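Local coordinates for nucleoprotein (Rift valley fever virus, PDB 3OV9) that encapsidates the viral genomic RNA, protecting it from nucleases, and assembles into ring-shaped hexamers that serve to build the nucleocapsid, at residues Met57-Leu62 and Leu104-Ala108; Asn66-Arg70 and Leu92-Asn96; Gly186-Glu190 and Tyr241-Ala245. The contacts are given in a common frame with arbitrary orientation. Where two conformers were deposited one is given. Numbering follows the deposited sequence.

Contact 1 of 3, residues Met57-Leu62 and Leu104-Ala108; sequences MIVLAL and LSRVA
Helices can cross closely where a small residue receives a larger partner; here A61 receives L104 and A108 receives I58. Segment 57-62 is a helical stretch inside helix 50-63, and 104-108 is the opening of helix 104-110. The two short axes approach to 8.3 Å at a signed angle of -115°, with CA atoms nearest at A61-L104 (5.3 Å) and I58-A108 (5.1 Å). L104, in the mt rotamer, lies along the partner helix: its CB is 3.8 Å from A61 CB, its O 3.7 Å from that same methyl, and its CD2 reaches CG of M57 (m, t, m) at 3.7 Å and CD2 of L60 (t, p) at 4.0 Å. S105 turns its CB away. This is the all-helical core of the phlebovirus nucleoprotein, an orthogonal bundle: L104, V107 and A108 meet 57-62, while R106 projects to the other side, where the carbonyl oxygens of P97, S98 and E101 accept hydrogen bonds from its guanidinium. S105 and R106 probably bind RNA, as in related nucleoproteins. V107, chi1 t, points inward, its CG1 3.9 Å from I58 CG1 and 4.4 Å from M57 CB. A108 then receives I58, whose mt side chain brings CG1 to 3.8 Å from A108 CA; A108 CB also meets L62 CD1 at 4.1 Å. Around the first helix, I58, V59 and L60 additionally pack against F11, W24 and F28 of a neighbouring subunit.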
loop_
_atom_site.group_PDB
_atom_site.type_symbol
_atom_site.label_atom_id
_atom_site.label_comp_id
_atom_site.label_asym_id
_atom_site.label_seq_id
_atom_site.Cartn_x
_atom_site.Cartn_y
_atom_site.Cartn_z
ATOM N N MET A 57 -18.121 -23.018 -29.971
ATOM C CA MET A 57 -17.538 -22.734 -28.665
ATOM C C MET A 57 -16.011 -22.646 -28.707
ATOM O O MET A 57 -15.413 -21.873 -27.959
ATOM C CB MET A 57 -18.016 -23.753 -27.619
ATOM C CG MET A 57 -19.453 -23.508 -27.160
ATOM S SD MET A 57 -20.036 -24.595 -25.837
ATOM C CE MET A 57 -20.468 -26.058 -26.771
ATOM N N ILE A 58 -15.389 -23.427 -29.590
ATOM C CA ILE A 58 -13.938 -23.367 -29.778
ATOM C C ILE A 58 -13.528 -22.043 -30.441
ATOM O O ILE A 58 -12.584 -21.389 -29.992
ATOM C CB ILE A 58 -13.397 -24.604 -30.548
ATOM C CG1 ILE A 58 -13.552 -25.864 -29.683
ATOM C CG2 ILE A 58 -11.924 -24.409 -30.940
ATOM C CD1 ILE A 58 -13.376 -27.177 -30.428
ATOM N N VAL A 59 -14.253 -21.647 -31.486
ATOM C CA VAL A 59 -14.025 -20.344 -32.132
ATOM C C VAL A 59 -14.200 -19.215 -31.114
ATOM O O VAL A 59 -13.389 -18.283 -31.055
ATOM C CB VAL A 59 -14.951 -20.142 -33.363
ATOM C CG1 VAL A 59 -14.827 -18.721 -33.932
ATOM C CG2 VAL A 59 -14.630 -21.163 -34.439
ATOM N N LEU A 60 -15.246 -19.333 -30.299
ATOM C CA LEU A 60 -15.522 -18.404 -29.211
ATOM C C LEU A 60 -14.369 -18.333 -28.204
ATOM O O LEU A 60 -13.923 -17.245 -27.837
ATOM C CB LEU A 60 -16.825 -18.819 -28.520
ATOM C CG LEU A 60 -17.719 -17.810 -27.806
ATOM C CD1 LEU A 60 -18.003 -16.582 -28.661
ATOM C CD2 LEU A 60 -19.019 -18.489 -27.394
ATOM N N ALA A 61 -13.885 -19.497 -27.770
ATOM C CA ALA A 61 -12.769 -19.581 -26.829
ATOM C C ALA A 61 -11.499 -18.925 -27.365
ATOM O O ALA A 61 -10.800 -18.220 -26.640
ATOM C CB ALA A 61 -12.492 -21.039 -26.464
ATOM N N LEU A 62 -11.216 -19.159 -28.643
ATOM C CA LEU A 62 -9.958 -18.737 -29.247
ATOM C C LEU A 62 -9.927 -17.260 -29.623
ATOM O O LEU A 62 -8.856 -16.653 -29.668
ATOM C CB LEU A 62 -9.632 -19.619 -30.463
ATOM C CG LEU A 62 -8.888 -20.945 -30.224
ATOM C CD1 LEU A 62 -9.420 -21.740 -29.030
ATOM C CD2 LEU A 62 -8.909 -21.806 -31.484
ATOM N N LEU A 104 -15.644 -22.848 -21.943
ATOM C CA LEU A 104 -15.190 -22.744 -23.330
ATOM C C LEU A 104 -13.776 -23.305 -23.533
ATOM O O LEU A 104 -13.531 -24.029 -24.498
ATOM C CB LEU A 104 -15.279 -21.292 -23.824
ATOM C CG LEU A 104 -16.669 -20.647 -23.855
ATOM C CD1 LEU A 104 -16.552 -19.159 -24.143
ATOM C CD2 LEU A 104 -17.581 -21.313 -24.873
ATOM N N SER A 105 -12.865 -22.987 -22.613
ATOM C CA SER A 105 -11.478 -23.459 -22.691
ATOM C C SER A 105 -11.393 -24.983 -22.609
ATOM O O SER A 105 -10.557 -25.599 -23.270
ATOM C CB SER A 105 -10.616 -22.830 -21.591
ATOM O OG SER A 105 -10.425 -21.444 -21.815
ATOM N N ARG A 106 -12.259 -25.582 -21.794
ATOM C CA ARG A 106 -12.293 -27.039 -21.637
ATOM C C ARG A 106 -12.768 -27.749 -22.905
ATOM O O ARG A 106 -12.279 -28.830 -23.236
ATOM C CB ARG A 106 -13.150 -27.434 -20.433
ATOM C CG ARG A 106 -12.452 -27.171 -19.109
ATOM C CD ARG A 106 -13.343 -27.452 -17.915
ATOM N NE ARG A 106 -12.660 -27.118 -16.666
ATOM C CZ ARG A 106 -13.161 -27.320 -15.451
ATOM N NH1 ARG A 106 -14.367 -27.857 -15.295
ATOM N NH2 ARG A 106 -12.451 -26.980 -14.385
ATOM N N VAL A 107 -13.716 -27.139 -23.614
ATOM C CA VAL A 107 -14.164 -27.676 -24.900
ATOM C C VAL A 107 -12.998 -27.704 -25.901
ATOM O O VAL A 107 -12.749 -28.729 -26.542
ATOM C CB VAL A 107 -15.381 -26.896 -25.466
ATOM C CG1 VAL A 107 -15.752 -27.405 -26.862
ATOM C CG2 VAL A 107 -16.578 -27.026 -24.521
ATOM N N ALA A 108 -12.280 -26.588 -26.008
ATOM C CA ALA A 108 -11.110 -26.493 -26.884
ATOM C C ALA A 108 -10.030 -27.513 -26.520
ATOM O O ALA A 108 -9.411 -28.113 -27.402
ATOM C CB ALA A 108 -10.537 -25.075 -26.861
#

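Contact 2 of 3, residues Asn66-Arg70 and Leu92-Asn96; sequences NKPRR and LKEGN
Where a helix start meets an irregular loop, water can bridge the polar links, as between N66-R70 and L92-N96. The nearest CA atoms are those of K67 and E94, 5.2 Å apart. N66 (chi1 t) holds S105 N of helix 104-110 with its OD1. Water 1 lies 2.9 Å from N66 OD1 and 2.7 Å from K93 O, placed to donate to either. On the amide's other side, N66 ND2 makes a weak 3.3 Å bond to water 2, which donates to G95 O at 2.7 Å. K67, which probably binds RNA as in related nucleoproteins, is the N-cap residue of helix 68-71; its CB points sideways, 3.6 Å from E94 OE2, and the m, t, t, p chain carries NZ to water 3, a weak bond of 3.4 Å; that water is weakly bonded to G95 N at 3.3 Å. P68 begins the helix and presses its ring on the loop: CD is 3.6 Å from E94 CG, CG 4.5 Å from L92 CB. R69 N donates at 3.1 Å to water 4, which donates to E94 OE2 at 2.9 Å, while the R69 guanidinium pairs with E84. E94 is mt, laying its carboxylate beside the helix start, and G95 turns the chain at phi 62°, psi -131°. The chemistry implies a hydrated junction, with E94's negative charge near the helix N terminus, reaching the R69 amide through water.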
loop_
_atom_site.group_PDB
_atom_site.type_symbol
_atom_site.label_atom_id
_atom_site.label_comp_id
_atom_site.label_asym_id
_atom_site.label_seq_id
_atom_site.Cartn_x
_atom_site.Cartn_y
_atom_site.Cartn_z
ATOM N N ASN A 66 -12.510 -16.931 -22.256
ATOM C CA ASN A 66 -13.152 -17.931 -21.407
ATOM C C ASN A 66 -14.215 -17.354 -20.466
ATOM O O ASN A 66 -14.621 -18.009 -19.502
ATOM C CB ASN A 66 -12.080 -18.688 -20.608
ATOM C CG ASN A 66 -12.568 -20.033 -20.083
ATOM O OD1 ASN A 66 -13.349 -20.725 -20.734
ATOM N ND2 ASN A 66 -12.095 -20.410 -18.898
ATOM N N LYS A 67 -14.671 -16.135 -20.754
ATOM C CA LYS A 67 -15.687 -15.478 -19.929
ATOM C C LYS A 67 -16.940 -15.125 -20.742
ATOM O O LYS A 67 -17.072 -13.996 -21.223
ATOM C CB LYS A 67 -15.111 -14.232 -19.241
ATOM C CG LYS A 67 -13.981 -14.522 -18.267
ATOM C CD LYS A 67 -13.570 -13.265 -17.518
ATOM C CE LYS A 67 -12.563 -13.566 -16.417
ATOM N NZ LYS A 67 -11.192 -13.805 -16.949
ATOM N N PRO A 68 -17.870 -16.091 -20.889
ATOM C CA PRO A 68 -19.048 -15.926 -21.748
ATOM C C PRO A 68 -19.958 -14.747 -21.380
ATOM O O PRO A 68 -20.508 -14.103 -22.274
ATOM C CB PRO A 68 -19.794 -17.252 -21.577
ATOM C CG PRO A 68 -18.746 -18.221 -21.181
ATOM C CD PRO A 68 -17.824 -17.444 -20.301
ATOM N N ARG A 69 -20.112 -14.468 -20.088
ATOM C CA ARG A 69 -20.943 -13.342 -19.654
ATOM C C ARG A 69 -20.291 -11.997 -19.970
ATOM O O ARG A 69 -20.983 -11.038 -20.334
ATOM C CB ARG A 69 -21.295 -13.450 -18.165
ATOM C CG ARG A 69 -22.365 -14.492 -17.845
ATOM C CD ARG A 69 -23.739 -14.106 -18.394
ATOM N NE ARG A 69 -24.689 -15.213 -18.289
ATOM C CZ ARG A 69 -25.893 -15.240 -18.854
ATOM N NH1 ARG A 69 -26.325 -14.216 -19.578
ATOM N NH2 ARG A 69 -26.670 -16.302 -18.694
ATOM N N ARG A 70 -18.965 -11.940 -19.844
ATOM C CA ARG A 70 -18.193 -10.726 -20.118
ATOM C C ARG A 70 -18.172 -10.384 -21.610
ATOM O O ARG A 70 -18.383 -9.230 -21.987
ATOM C CB ARG A 70 -16.761 -10.855 -19.578
ATOM C CG ARG A 70 -15.892 -9.613 -19.791
ATOM C CD ARG A 70 -14.414 -9.902 -19.568
ATOM N NE ARG A 70 -13.981 -9.606 -18.203
ATOM C CZ ARG A 70 -12.749 -9.813 -17.741
ATOM N NH1 ARG A 70 -11.811 -10.331 -18.527
ATOM N NH2 ARG A 70 -12.454 -9.509 -16.484
ATOM N N LEU A 92 -22.630 -23.239 -19.185
ATOM C CA LEU A 92 -21.250 -22.760 -19.233
ATOM C C LEU A 92 -20.867 -21.882 -18.047
ATOM O O LEU A 92 -21.648 -21.033 -17.603
ATOM C CB LEU A 92 -20.981 -22.018 -20.550
ATOM C CG LEU A 92 -21.083 -22.804 -21.862
ATOM C CD1 LEU A 92 -20.989 -21.858 -23.053
ATOM C CD2 LEU A 92 -20.016 -23.890 -21.954
ATOM N N LYS A 93 -19.658 -22.106 -17.542
ATOM C CA LYS A 93 -19.098 -21.321 -16.446
ATOM C C LYS A 93 -17.785 -20.665 -16.876
ATOM O O LYS A 93 -17.289 -20.915 -17.981
ATOM C CB LYS A 93 -18.866 -22.206 -15.213
ATOM C CG LYS A 93 -20.100 -22.947 -14.692
ATOM C CD LYS A 93 -21.124 -22.001 -14.066
ATOM C CE LYS A 93 -22.254 -22.764 -13.383
ATOM N NZ LYS A 93 -23.063 -23.582 -14.333
ATOM N N GLU A 94 -17.240 -19.822 -15.998
ATOM C CA GLU A 94 -15.952 -19.164 -16.224
ATOM C C GLU A 94 -14.862 -19.807 -15.369
ATOM O O GLU A 94 -15.158 -20.531 -14.415
ATOM C CB GLU A 94 -16.055 -17.668 -15.906
ATOM C CG GLU A 94 -17.017 -16.913 -16.803
ATOM C CD GLU A 94 -17.209 -15.466 -16.395
ATOM O OE1 GLU A 94 -16.597 -15.040 -15.394
ATOM O OE2 GLU A 94 -17.978 -14.754 -17.077
ATOM N N GLY A 95 -13.603 -19.536 -15.716
ATOM C CA GLY A 95 -12.449 -19.984 -14.934
ATOM C C GLY A 95 -12.273 -21.485 -14.804
ATOM O O GLY A 95 -12.322 -22.211 -15.800
ATOM N N ASN A 96 -12.061 -21.936 -13.567
ATOM C CA ASN A 96 -11.838 -23.351 -13.272
ATOM C C ASN A 96 -12.857 -23.911 -12.268
ATOM O O ASN A 96 -12.597 -23.949 -11.057
ATOM C CB ASN A 96 -10.405 -23.572 -12.772
ATOM C CG ASN A 96 -10.125 -25.022 -12.422
ATOM O OD1 ASN A 96 -9.901 -25.855 -13.299
ATOM N ND2 ASN A 96 -10.135 -25.328 -11.128
HETATM O O HOH W 1 -16.272 -20.487 -20.421
HETATM O O HOH W 2 -11.637 -23.581 -17.995
HETATM O O HOH W 3 -11.724 -17.158 -17.058
HETATM O O HOH W 4 -19.985 -16.657 -17.868
#

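Contact 3 of 3, residues Gly186-Glu190 and Tyr241-Ala245; sequences GRTKE and YKTAA
In this all-helical fold the start of helix 189-204 meets the C-terminal tail that follows helix 232-243, and K189 NZ bonds two backbone carbonyls there. T188 is the N-cap residue of helix 189-204, and the CA atoms of K189 and A245 lie 5.5 Å apart. The K189 side chain runs t, t, p, t, and its NZ donates to Y241 O at 2.8 Å and to A244 O at 3.0 Å. K242 O is also near, 3.1 Å from K189 NZ, but the angle is too poor for a hydrogen bond. Y241 O also accepts a weak 3.3 Å bond from A244 N, so it is shared. At the ring, K189 CD lies over one face of Y241, 4.0 Å from CE1, and NZ is 5.1 Å from the centroid, at most a weak cation-pi attraction. A244 CB is 4.1 Å from K189 CD. The terminal carboxylate has partners too: A245 O accepts from R178 of helix 159-180, while K189 N donates to water 5 at 3.3 Å and that water donates to A245 OXT at 2.8 Å.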
loop_
_atom_site.group_PDB
_atom_site.type_symbol
_atom_site.label_atom_id
_atom_site.label_comp_id
_atom_site.label_asym_id
_atom_site.label_seq_id
_atom_site.Cartn_x
_atom_site.Cartn_y
_atom_site.Cartn_z
ATOM N N GLY A 186 5.800 -7.104 -15.250
ATOM C CA GLY A 186 7.245 -6.992 -15.061
ATOM C C GLY A 186 7.937 -8.228 -14.519
ATOM O O GLY A 186 8.926 -8.117 -13.792
ATOM N N ARG A 187 7.430 -9.406 -14.877
ATOM C CA ARG A 187 8.030 -10.660 -14.419
ATOM C C ARG A 187 8.889 -11.333 -15.491
ATOM O O ARG A 187 8.672 -11.142 -16.691
ATOM C CB ARG A 187 6.967 -11.623 -13.875
ATOM C CG ARG A 187 6.342 -11.168 -12.557
ATOM C CD ARG A 187 6.216 -12.313 -11.542
ATOM N NE ARG A 187 5.354 -13.425 -11.964
ATOM C CZ ARG A 187 4.130 -13.305 -12.484
ATOM N NH1 ARG A 187 3.453 -14.392 -12.828
ATOM N NH2 ARG A 187 3.571 -12.108 -12.653
ATOM N N THR A 188 9.867 -12.115 -15.038
ATOM C CA THR A 188 10.826 -12.782 -15.922
ATOM C C THR A 188 10.212 -13.985 -16.637
ATOM O O THR A 188 9.130 -14.450 -16.271
ATOM C CB THR A 188 12.078 -13.253 -15.147
ATOM O OG1 THR A 188 11.681 -14.096 -14.057
ATOM C CG2 THR A 188 12.865 -12.062 -14.609
ATOM N N LYS A 189 10.922 -14.480 -17.653
ATOM C CA LYS A 189 10.518 -15.667 -18.414
ATOM C C LYS A 189 10.202 -16.857 -17.506
ATOM O O LYS A 189 9.185 -17.528 -17.689
ATOM C CB LYS A 189 11.606 -16.040 -19.431
ATOM C CG LYS A 189 11.273 -17.242 -20.319
ATOM C CD LYS A 189 12.316 -17.458 -21.413
ATOM C CE LYS A 189 13.615 -18.039 -20.867
ATOM N NZ LYS A 189 14.645 -18.189 -21.932
ATOM N N GLU A 190 11.074 -17.098 -16.528
ATOM C CA GLU A 190 10.926 -18.207 -15.583
ATOM C C GLU A 190 9.713 -18.035 -14.668
ATOM O O GLU A 190 9.052 -19.013 -14.318
ATOM C CB GLU A 190 12.199 -18.379 -14.746
ATOM C CG GLU A 190 13.426 -18.856 -15.532
ATOM C CD GLU A 190 14.071 -17.763 -16.381
ATOM O OE1 GLU A 190 13.850 -16.563 -16.105
ATOM O OE2 GLU A 190 14.806 -18.111 -17.329
ATOM N N TYR A 241 13.049 -19.665 -27.863
ATOM C CA TYR A 241 12.639 -19.734 -26.455
ATOM C C TYR A 241 13.831 -19.721 -25.495
ATOM O O TYR A 241 13.759 -19.115 -24.422
ATOM C CB TYR A 241 11.750 -20.956 -26.189
ATOM C CG TYR A 241 11.219 -21.023 -24.770
ATOM C CD1 TYR A 241 10.271 -20.104 -24.316
ATOM C CD2 TYR A 241 11.665 -22.002 -23.880
ATOM C CE1 TYR A 241 9.784 -20.155 -23.015
ATOM C CE2 TYR A 241 11.182 -22.062 -22.574
ATOM C CZ TYR A 241 10.241 -21.136 -22.152
ATOM O OH TYR A 241 9.757 -21.188 -20.866
ATOM N N LYS A 242 14.914 -20.392 -25.886
ATOM C CA LYS A 242 16.151 -20.428 -25.100
ATOM C C LYS A 242 16.698 -19.030 -24.825
ATOM O O LYS A 242 17.113 -18.730 -23.705
ATOM C CB LYS A 242 17.223 -21.258 -25.812
ATOM C CG LYS A 242 17.097 -22.755 -25.620
ATOM C CD LYS A 242 17.861 -23.505 -26.697
ATOM C CE LYS A 242 17.646 -25.005 -26.584
ATOM N NZ LYS A 242 18.331 -25.733 -27.686
ATOM N N THR A 243 16.683 -18.183 -25.852
ATOM C CA THR A 243 17.269 -16.845 -25.771
ATOM C C THR A 243 16.233 -15.758 -25.456
ATOM O O THR A 243 16.580 -14.582 -25.321
ATOM C CB THR A 243 18.043 -16.485 -27.067
ATOM O OG1 THR A 243 17.168 -16.580 -28.196
ATOM C CG2 THR A 243 19.224 -17.431 -27.270
ATOM N N ALA A 244 14.970 -16.162 -25.326
ATOM C CA ALA A 244 13.875 -15.239 -25.018
ATOM C C ALA A 244 13.980 -14.677 -23.603
ATOM O O ALA A 244 14.539 -15.317 -22.711
ATOM C CB ALA A 244 12.528 -15.924 -25.218
ATOM N N ALA A 245 13.439 -13.476 -23.411
ATOM C CA ALA A 245 13.435 -12.815 -22.108
ATOM C C ALA A 245 12.012 -12.518 -21.637
ATOM O O ALA A 245 11.070 -12.507 -22.429
ATOM C CB ALA A 245 14.261 -11.533 -22.157
ATOM O OXT ALA A 245 11.767 -12.285 -20.452
HETATM O O HOH W 5 13.709 -13.107 -18.676
#

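In the fold
After three earlier helices, helix 50-63 leads into N66-R70; the chain then runs along helix 77-90 and reaches the loop that precedes helix 104-110. Contact 2 closes the shorter circuit, between residues 66-70 and 92-96, and is nested within the larger one that contact 1 closes between 57-62 and 104-108. The two touch, with L104 CD1 packing on P68 CG at 3.8 Å, so a buried helix pair runs into a hydrated edge. Contact 3 follows in series, about 27 Å from contact 1 between centres; it closes the loop from 186-190 to 241-245, joining helix 189-204 to the C terminus.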